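Local coordinates for protein ribonuclease T2 (Homo sapiens, PDB 3T0O) that cleaves single-stranded RNA, preferentially between purine and uridine residues, and degrades microbial RNA for sensing by TLR8 in innate immunity, at residues Asn124-Lys129 / Ala149-Val154; Asp143-Leu148 / Pro156-Leu161. All coordinates share one frame; numbering follows the deposited sequence.

In the fold
Both contacts use helix 141-152, which lies between helix 123-129 and strand 157-161; their centres are about 10 Å apart. Along the chain the segments alternate: Asn124-Lys129 comes first, then Asp143-Leu148 of contact 2, Ala149-Val154 of contact 1 and finally Pro156-Leu161. Contact 1 is a surface meeting of two helices, whereas contact 2 is buried and sets the preceding turns of the shared helix against strand 157-161 of the main antiparallel sheet. Leu148 joins them, its CD2 lying 3.5 Å from CG1 of Val126. Helix, helix and strand thus form successive layers in the alpha/beta fold of RNase T2, away from the probable active-site residues His41, Glu90 and His94.

Contact 1 of 2, residues Asn124-Lys129 / Ala149-Val154; sequences NSVLLK and ARVYGV. With NAG (2-acetamido-2-deoxy-beta-D-glucopyranose), chain C.
Val126 meets Val151 tip to tip across segments 124-129 and 149-154, whose nearest CA atoms, those of these same two residues, lie 7.5 Å apart. The closest pair is Val126 CG1 with Val151 CG1, at 3.8 Å. In Val126 the CG1 methyl stands anti to the backbone N (chi1 165°), and the other branch, CG2, turns to the phenol of Tyr152, 3.6 Å from its OH. This methyl comes to the ring obliquely. Within helix 141-152, CG1 of Val151 sits over the centre of the Tyr152 ring, 4.2 Å above its plane, and so touches both that ring and Val126. These three side chains make up the tight part of the contact, and no hydrogen bond crosses it. The Tyr152 hydroxyl is instead hydrogen-bonded to the carbonyl O of Leu121, a polar tie beside an otherwise apolar meeting.

The outer side is looser: Val151, though in contact, is solvent-exposed, and the exposed Lys129 and Arg150 do not join the packing. Past the helix end, Gly153 adopts a positive phi (75°), and its carbonyl O accepts a nearly straight hydrogen bond from N2 of the NAG, at 2.8 Å. The sugar is part of the N-linked glycan on Asn188. Below the surface, Leu127 packs against Phe144 and Leu148 of helix 141-152, while Tyr152 rests on Leu177 of strand 171-180 and Leu186 of strand 186-187.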
ATOM      1  N   ASN A 124      -4.667   8.917   4.058  1.00 10.95           N
ATOM      2  CA  ASN A 124      -5.769   9.627   3.467  1.00 11.19           C
ATOM      3  C   ASN A 124      -6.070  10.952   4.181  1.00 11.65           C
ATOM      4  O   ASN A 124      -6.202  11.995   3.495  1.00 12.95           O
ATOM      5  CB  ASN A 124      -6.970   8.758   3.451  1.00 12.69           C
ATOM      6  CG  ASN A 124      -6.864   7.751   2.384  1.00 11.95           C
ATOM      7  OD1 ASN A 124      -6.942   8.138   1.214  1.00 13.39           O
ATOM      8  ND2 ASN A 124      -6.754   6.469   2.750  1.00 13.82           N
ATOM      9  N   SER A 125      -6.138  10.933   5.499  1.00 10.87           N
ATOM     10  CA  SER A 125      -6.437  12.191   6.211  1.00 11.69           C
ATOM     11  C   SER A 125      -5.262  13.123   6.097  1.00 12.46           C
ATOM     12  O   SER A 125      -5.486  14.320   6.005  1.00 15.34           O
ATOM     13  CB  SER A 125      -6.756  11.950   7.684  1.00 14.19           C
ATOM     14  OG  SER A 125      -7.967  11.243   7.724  1.00 17.93           O
ATOM     15  N   VAL A 126      -4.059  12.589   6.123  1.00 12.62           N
ATOM     16  CA  VAL A 126      -2.865  13.422   6.029  1.00 13.77           C
ATOM     17  C   VAL A 126      -2.861  14.242   4.757  1.00 12.20           C
ATOM     18  O   VAL A 126      -2.685  15.492   4.795  1.00 15.58           O
ATOM     19  CB  VAL A 126      -1.657  12.561   6.149  1.00 13.23           C
ATOM     20  CG1 VAL A 126      -0.407  13.243   5.725  1.00 16.46           C
ATOM     21  CG2 VAL A 126      -1.572  12.090   7.586  1.00 17.41           C
ATOM     22  N   LEU A 127      -3.129  13.543   3.629  1.00 11.84           N
ATOM     23  CA  LEU A 127      -3.081  14.249   2.371  1.00 12.27           C
ATOM     24  C   LEU A 127      -4.168  15.308   2.333  1.00 12.37           C
ATOM     25  O   LEU A 127      -3.926  16.450   1.898  1.00 14.10           O
ATOM     26  CB  LEU A 127      -3.268  13.229   1.204  1.00 10.88           C
ATOM     27  CG  LEU A 127      -1.982  12.458   0.996  1.00 11.22           C
ATOM     28  CD1 LEU A 127      -2.390  11.284   0.006  1.00 14.69           C
ATOM     29  CD2 LEU A 127      -0.838  13.248   0.406  1.00 13.92           C
ATOM     30  N   LEU A 128      -5.393  14.918   2.716  1.00 11.28           N
ATOM     31  CA  LEU A 128      -6.488  15.882   2.614  1.00 13.70           C
ATOM     32  C   LEU A 128      -6.265  17.085   3.479  1.00 14.67           C
ATOM     33  O   LEU A 128      -6.584  18.185   3.038  1.00 17.43           O
ATOM     34  CB  LEU A 128      -7.821  15.210   2.926  1.00 14.25           C
ATOM     35  CG  LEU A 128      -8.203  14.214   1.847  1.00 16.42           C
ATOM     36  CD1 LEU A 128      -9.383  13.349   2.375  1.00 19.28           C
ATOM     37  CD2 LEU A 128      -8.482  14.902   0.487  1.00 19.10           C
ATOM     38  N   LYS A 129      -5.717  16.894   4.684  1.00 13.62           N
ATOM     39  CA  LYS A 129      -5.450  18.036   5.572  1.00 15.80           C
ATOM     40  C   LYS A 129      -4.423  18.962   4.982  1.00 16.94           C
ATOM     41  O   LYS A 129      -4.461  20.196   5.260  1.00 18.49           O
ATOM     42  CB  LYS A 129      -4.956  17.490   6.924  1.00 14.64           C
ATOM     43  CG  LYS A 129      -4.689  18.618   7.854  1.00 15.62           C
ATOM     44  CD  LYS A 129      -4.575  18.107   9.221  1.00 16.96           C
ATOM     45  CE  LYS A 129      -4.354  19.278  10.142  1.00 22.33           C
ATOM     46  NZ  LYS A 129      -4.364  18.744  11.492  1.00 25.80           N
ATOM     47  N   ALA A 149       6.961  14.028   4.073  1.00 14.20           N
ATOM     48  CA  ALA A 149       8.120  14.037   4.930  1.00 16.68           C
ATOM     49  C   ALA A 149       7.946  14.860   6.167  1.00 17.29           C
ATOM     50  O   ALA A 149       8.444  14.491   7.237  1.00 20.16           O
ATOM     51  CB  ALA A 149       9.326  14.490   4.098  1.00 17.16           C
ATOM     52  N   ARG A 150       7.251  15.976   6.061  1.00 16.59           N
ATOM     53  CA  ARG A 150       7.023  16.812   7.270  1.00 18.06           C
ATOM     54  C   ARG A 150       6.112  16.077   8.231  1.00 18.57           C
ATOM     55  O   ARG A 150       6.381  16.023   9.428  1.00 19.77           O
ATOM     56  CB  ARG A 150       6.434  18.148   6.874  1.00 20.05           C
ATOM     57  CG  ARG A 150       5.853  18.961   8.024  1.00 25.61           C
ATOM     58  CD  ARG A 150       6.786  19.907   8.585  1.00 27.81           C
ATOM     59  NE  ARG A 150       6.148  20.564   9.700  1.00 29.46           N
ATOM     60  CZ  ARG A 150       6.331  21.844  10.033  1.00 34.87           C
ATOM     61  NH1 ARG A 150       7.121  22.639   9.303  1.00 37.30           N
ATOM     62  NH2 ARG A 150       5.687  22.337  11.094  1.00 32.23           N
ATOM     63  N   VAL A 151       5.039  15.517   7.725  1.00 15.38           N
ATOM     64  CA  VAL A 151       4.060  14.859   8.636  1.00 15.64           C
ATOM     65  C   VAL A 151       4.607  13.600   9.257  1.00 14.62           C
ATOM     66  O   VAL A 151       4.532  13.429  10.473  1.00 15.75           O
ATOM     67  CB  VAL A 151       2.771  14.551   7.894  1.00 14.74           C
ATOM     68  CG1 VAL A 151       1.835  13.644   8.755  1.00 17.58           C
ATOM     69  CG2 VAL A 151       2.061  15.886   7.552  1.00 16.05           C
ATOM     70  N   TYR A 152       5.219  12.733   8.435  1.00 14.52           N
ATOM     71  CA  TYR A 152       5.718  11.482   8.996  1.00 14.32           C
ATOM     72  C   TYR A 152       7.135  11.509   9.522  1.00 16.20           C
ATOM     73  O   TYR A 152       7.555  10.574  10.211  1.00 16.53           O
ATOM     74  CB  TYR A 152       5.621  10.383   7.927  1.00 13.13           C
ATOM     75  CG  TYR A 152       4.200  10.060   7.607  1.00 11.34           C
ATOM     76  CD1 TYR A 152       3.337   9.637   8.589  1.00 14.23           C
ATOM     77  CD2 TYR A 152       3.709  10.218   6.355  1.00 11.51           C
ATOM     78  CE1 TYR A 152       1.981   9.332   8.272  1.00 10.21           C
ATOM     79  CE2 TYR A 152       2.371   9.909   6.023  1.00  9.57           C
ATOM     80  CZ  TYR A 152       1.535   9.496   6.989  1.00 10.86           C
ATOM     81  OH  TYR A 152       0.255   9.173   6.645  1.00 12.99           O
ATOM     82  N   GLY A 153       7.867  12.569   9.220  1.00 15.70           N
ATOM     83  CA  GLY A 153       9.223  12.677   9.751  1.00 16.45           C
ATOM     84  C   GLY A 153      10.226  11.767   9.071  1.00 17.48           C
ATOM     85  O   GLY A 153      11.377  11.684   9.546  1.00 19.85           O
ATOM     86  N   VAL A 154       9.827  11.164   7.960  1.00 16.68           N
ATOM     87  CA  VAL A 154      10.652  10.279   7.203  1.00 16.80           C
ATOM     88  C   VAL A 154      10.309  10.479   5.743  1.00 16.94           C
ATOM     89  O   VAL A 154       9.231  10.944   5.422  1.00 18.10           O
ATOM     90  CB  VAL A 154      10.416   8.786   7.573  1.00 15.07           C
ATOM     91  CG1 VAL A 154      10.824   8.487   9.007  1.00 14.42           C
ATOM     92  CG2 VAL A 154       8.945   8.361   7.345  1.00 13.76           C
TER
HETATM   93  C1  NAG C 264      14.934  10.686   7.718  1.00 34.15           C
HETATM   94  C2  NAG C 264      14.943  11.267   9.132  1.00 33.90           C
HETATM   95  C3  NAG C 264      14.747  12.806   9.126  1.00 36.18           C
HETATM   96  C4  NAG C 264      15.577  13.505   8.049  1.00 40.06           C
HETATM   97  C5  NAG C 264      15.279  12.812   6.724  1.00 39.35           C
HETATM   98  C6  NAG C 264      15.861  13.462   5.478  1.00 40.84           C
HETATM   99  C7  NAG C 264      14.244   9.627  10.798  1.00 30.79           C
HETATM  100  C8  NAG C 264      13.170   9.038  11.661  1.00 31.87           C
HETATM  101  N2  NAG C 264      13.942  10.632   9.976  1.00 30.27           N
HETATM  102  O3  NAG C 264      15.028  13.352  10.395  1.00 38.28           O
HETATM  103  O4  NAG C 264      15.327  14.899   7.998  1.00 42.55           O
HETATM  104  O5  NAG C 264      15.745  11.476   6.863  1.00 36.90           O
HETATM  105  O6  NAG C 264      17.263  13.440   5.564  1.00 45.29           O
HETATM  106  O7  NAG C 264      15.405   9.193  10.874  1.00 34.00           O

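Contact 2 of 2, residues Asp143-Leu148 / Pro156-Leu161; sequences DFKDAL and PKIQCL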
ATOM      1  N   ASP A 143       5.169  18.189  -3.963  1.00 15.81           N
ATOM      2  CA  ASP A 143       4.046  18.486  -3.042  1.00 17.37           C
ATOM      3  C   ASP A 143       3.793  17.302  -2.138  1.00 15.91           C
ATOM      4  O   ASP A 143       3.619  17.464  -0.896  1.00 18.75           O
ATOM      5  CB  ASP A 143       2.765  18.791  -3.825  1.00 17.04           C
ATOM      6  CG  ASP A 143       2.878  20.045  -4.643  1.00 19.04           C
ATOM      7  OD1 ASP A 143       3.673  20.987  -4.284  1.00 23.44           O
ATOM      8  OD2 ASP A 143       2.150  20.120  -5.663  1.00 18.44           O
ATOM      9  N   PHE A 144       3.789  16.108  -2.715  1.00 15.00           N
ATOM     10  CA  PHE A 144       3.581  14.922  -1.956  1.00 13.54           C
ATOM     11  C   PHE A 144       4.809  14.628  -1.106  1.00 14.76           C
ATOM     12  O   PHE A 144       4.707  14.380   0.049  1.00 14.81           O
ATOM     13  CB  PHE A 144       3.378  13.752  -2.881  1.00 12.77           C
ATOM     14  CG  PHE A 144       2.060  13.743  -3.510  1.00 11.25           C
ATOM     15  CD1 PHE A 144       1.023  12.988  -2.962  1.00 11.54           C
ATOM     16  CD2 PHE A 144       1.858  14.425  -4.739  1.00 12.79           C
ATOM     17  CE1 PHE A 144      -0.182  12.986  -3.594  1.00 12.09           C
ATOM     18  CE2 PHE A 144       0.637  14.395  -5.379  1.00 13.57           C
ATOM     19  CZ  PHE A 144      -0.398  13.669  -4.775  1.00 11.06           C
ATOM     20  N   LYS A 145       5.994  14.642  -1.725  1.00 14.68           N
ATOM     21  CA  LYS A 145       7.154  14.204  -0.973  1.00 16.83           C
ATOM     22  C   LYS A 145       7.439  15.092   0.209  1.00 16.95           C
ATOM     23  O   LYS A 145       7.676  14.604   1.345  1.00 18.96           O
ATOM     24  CB  LYS A 145       8.353  14.082  -1.917  1.00 19.92           C
ATOM     25  CG  LYS A 145       9.315  13.086  -1.371  1.00 25.68           C
ATOM     26  CD  LYS A 145      10.434  12.811  -2.357  1.00 33.73           C
ATOM     27  CE  LYS A 145       9.964  11.820  -3.416  1.00 37.91           C
ATOM     28  NZ  LYS A 145      11.046  11.490  -4.404  1.00 40.13           N
ATOM     29  N   ASP A 146       7.377  16.383   0.012  1.00 17.18           N
ATOM     30  CA  ASP A 146       7.797  17.282   1.072  1.00 19.76           C
ATOM     31  C   ASP A 146       6.752  17.306   2.157  1.00 18.41           C
ATOM     32  O   ASP A 146       7.095  17.316   3.344  1.00 21.13           O
ATOM     33  CB  ASP A 146       8.082  18.668   0.530  1.00 23.05           C
ATOM     34  CG  ASP A 146       9.282  18.689  -0.370  1.00 27.23           C
ATOM     35  OD1 ASP A 146      10.111  17.741  -0.335  1.00 33.52           O
ATOM     36  OD2 ASP A 146       9.401  19.649  -1.130  1.00 33.98           O
ATOM     37  N   ALA A 147       5.503  17.276   1.788  1.00 17.09           N
ATOM     38  CA  ALA A 147       4.455  17.325   2.807  1.00 19.41           C
ATOM     39  C   ALA A 147       4.398  16.005   3.601  1.00 18.30           C
ATOM     40  O   ALA A 147       4.261  16.069   4.829  1.00 17.91           O
ATOM     41  CB  ALA A 147       3.157  17.704   2.174  1.00 21.74           C
ATOM     42  N   LEU A 148       4.505  14.850   2.941  1.00 15.99           N
ATOM     43  CA  LEU A 148       4.587  13.612   3.684  1.00 16.28           C
ATOM     44  C   LEU A 148       5.836  13.500   4.534  1.00 15.07           C
ATOM     45  O   LEU A 148       5.804  12.994   5.659  1.00 17.14           O
ATOM     46  CB  LEU A 148       4.418  12.418   2.762  1.00 16.93           C
ATOM     47  CG  LEU A 148       3.063  12.562   2.099  1.00 17.56           C
ATOM     48  CD1 LEU A 148       2.998  11.361   1.183  1.00 23.21           C
ATOM     49  CD2 LEU A 148       1.806  12.571   3.033  1.00 20.28           C
ATOM     50  N   PRO A 156       9.145   9.379   2.212  1.00 15.84           N
ATOM     51  CA  PRO A 156       8.396   8.271   1.606  1.00 14.46           C
ATOM     52  C   PRO A 156       9.020   7.984   0.252  1.00 15.52           C
ATOM     53  O   PRO A 156       9.734   8.845  -0.305  1.00 17.59           O
ATOM     54  CB  PRO A 156       7.016   8.859   1.421  1.00 15.76           C
ATOM     55  CG  PRO A 156       7.292  10.288   1.119  1.00 16.94           C
ATOM     56  CD  PRO A 156       8.485  10.671   2.000  1.00 16.83           C
ATOM     57  N   LYS A 157       8.695   6.808  -0.306  1.00 13.57           N
ATOM     58  CA  LYS A 157       8.957   6.583  -1.696  1.00 13.04           C
ATOM     59  C   LYS A 157       7.617   6.771  -2.385  1.00 12.79           C
ATOM     60  O   LYS A 157       6.557   6.330  -1.921  1.00 14.01           O
ATOM     61  CB  LYS A 157       9.419   5.136  -1.913  1.00 15.58           C
ATOM     62  CG  LYS A 157      10.673   4.796  -1.185  1.00 21.03           C
ATOM     63  CD  LYS A 157      11.213   3.420  -1.683  1.00 30.99           C
ATOM     64  N   ILE A 158       7.654   7.446  -3.505  1.00 11.81           N
ATOM     65  CA  ILE A 158       6.437   7.755  -4.210  1.00 11.37           C
ATOM     66  C   ILE A 158       6.572   7.251  -5.643  1.00 11.92           C
ATOM     67  O   ILE A 158       7.552   7.580  -6.337  1.00 12.92           O
ATOM     68  CB  ILE A 158       6.205   9.220  -4.233  1.00 13.14           C
ATOM     69  CG1 ILE A 158       6.170   9.859  -2.830  1.00 19.33           C
ATOM     70  CG2 ILE A 158       4.864   9.561  -4.992  1.00 16.65           C
ATOM     71  CD1 ILE A 158       6.349  11.304  -2.900  1.00 25.43           C
ATOM     72  N   GLN A 159       5.613   6.401  -6.065  1.00  9.65           N
ATOM     73  CA  GLN A 159       5.776   5.704  -7.306  1.00 10.23           C
ATOM     74  C   GLN A 159       4.582   6.033  -8.219  1.00  9.44           C
ATOM     75  O   GLN A 159       3.492   6.301  -7.740  1.00  8.55           O
ATOM     76  CB  GLN A 159       5.785   4.184  -7.151  1.00 12.33           C
ATOM     77  CG  GLN A 159       7.041   3.819  -6.378  1.00 19.42           C
ATOM     78  CD  GLN A 159       6.904   2.585  -5.692  1.00 25.71           C
ATOM     79  OE1 GLN A 159       5.959   2.395  -4.927  1.00 27.68           O
ATOM     80  NE2 GLN A 159       7.908   1.718  -5.861  1.00 31.61           N
ATOM     81  N   CYS A 160       4.880   6.023  -9.508  1.00  9.80           N
ATOM     82  CA  CYS A 160       3.973   6.558 -10.539  1.00 10.03           C
ATOM     83  C   CYS A 160       3.880   5.573 -11.685  1.00 11.25           C
ATOM     84  O   CYS A 160       4.824   4.824 -11.968  1.00 11.56           O
ATOM     85  CB  CYS A 160       4.511   7.862 -11.134  1.00 12.24           C
ATOM     86  SG  CYS A 160       4.215   9.307 -10.121  1.00 14.03           S
ATOM     87  N   LEU A 161       2.766   5.676 -12.406  1.00 10.86           N
ATOM     88  CA  LEU A 161       2.724   5.088 -13.777  1.00 12.29           C
ATOM     89  C   LEU A 161       3.180   6.113 -14.741  1.00 17.09           C
ATOM     90  O   LEU A 161       2.849   7.245 -14.638  1.00 13.71           O
ATOM     91  CB  LEU A 161       1.306   4.601 -14.119  1.00 13.16           C
ATOM     92  CG  LEU A 161       0.984   3.433 -13.180  1.00 14.83           C
ATOM     93  CD1 LEU A 161      -0.390   2.999 -13.725  1.00 17.88           C
ATOM     94  CD2 LEU A 161       1.945   2.227 -13.236  1.00 17.51           C
TER
HETATM   95  O   HOH W   1      10.211   8.626  -4.238  1.00 12.45           O
HETATM   96  O   HOH W   2       9.560  10.301  -6.398  1.00 19.97           O
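Lys145 NZ donates to two water molecules, and through them the helix reaches the backbone of Ile158. The first water lies 3.0 Å from NZ and also accepts the backbone N-H of Ile158, at 2.9 Å from that N. The second is 2.8 Å from NZ; its onward bond to the carbonyl O of Ile158 is weak. No direct hydrogen bond joins the two segments, so the waters supply the polar link.

The lysine chain runs across the isoleucine. Its bend at chi3 (-81°) brings CE back to within 3.7 Å of Ile158 CD1, the methyl that also touches Lys145 CB at 3.6 Å. The aliphatic part therefore wraps the end of Ile158 while the ammonium group turns to the waters. On its other flank the same CD1 meets Phe144 CB, 3.8 Å away, but the phenyl ring leads off from the strand and packs edge-to-face with Tyr224. One turn on, Leu148 CB rests against CG of the Pro156 ring, at 3.9 Å, just before the strand begins. Phe144, Leu148, Pro156 and Ile158 are all buried.

Strand 157-161 pairs antiparallel with strand 171-180 and with strand 215-216, and Ile158 also packs on Ile172. A disulfide from Cys160 to Cys217 ties the strand covalently to the segment following 215-216. A helix laid over an antiparallel sheet through mainly apolar side chains fits the alpha/beta packing of the RNase T2 fold.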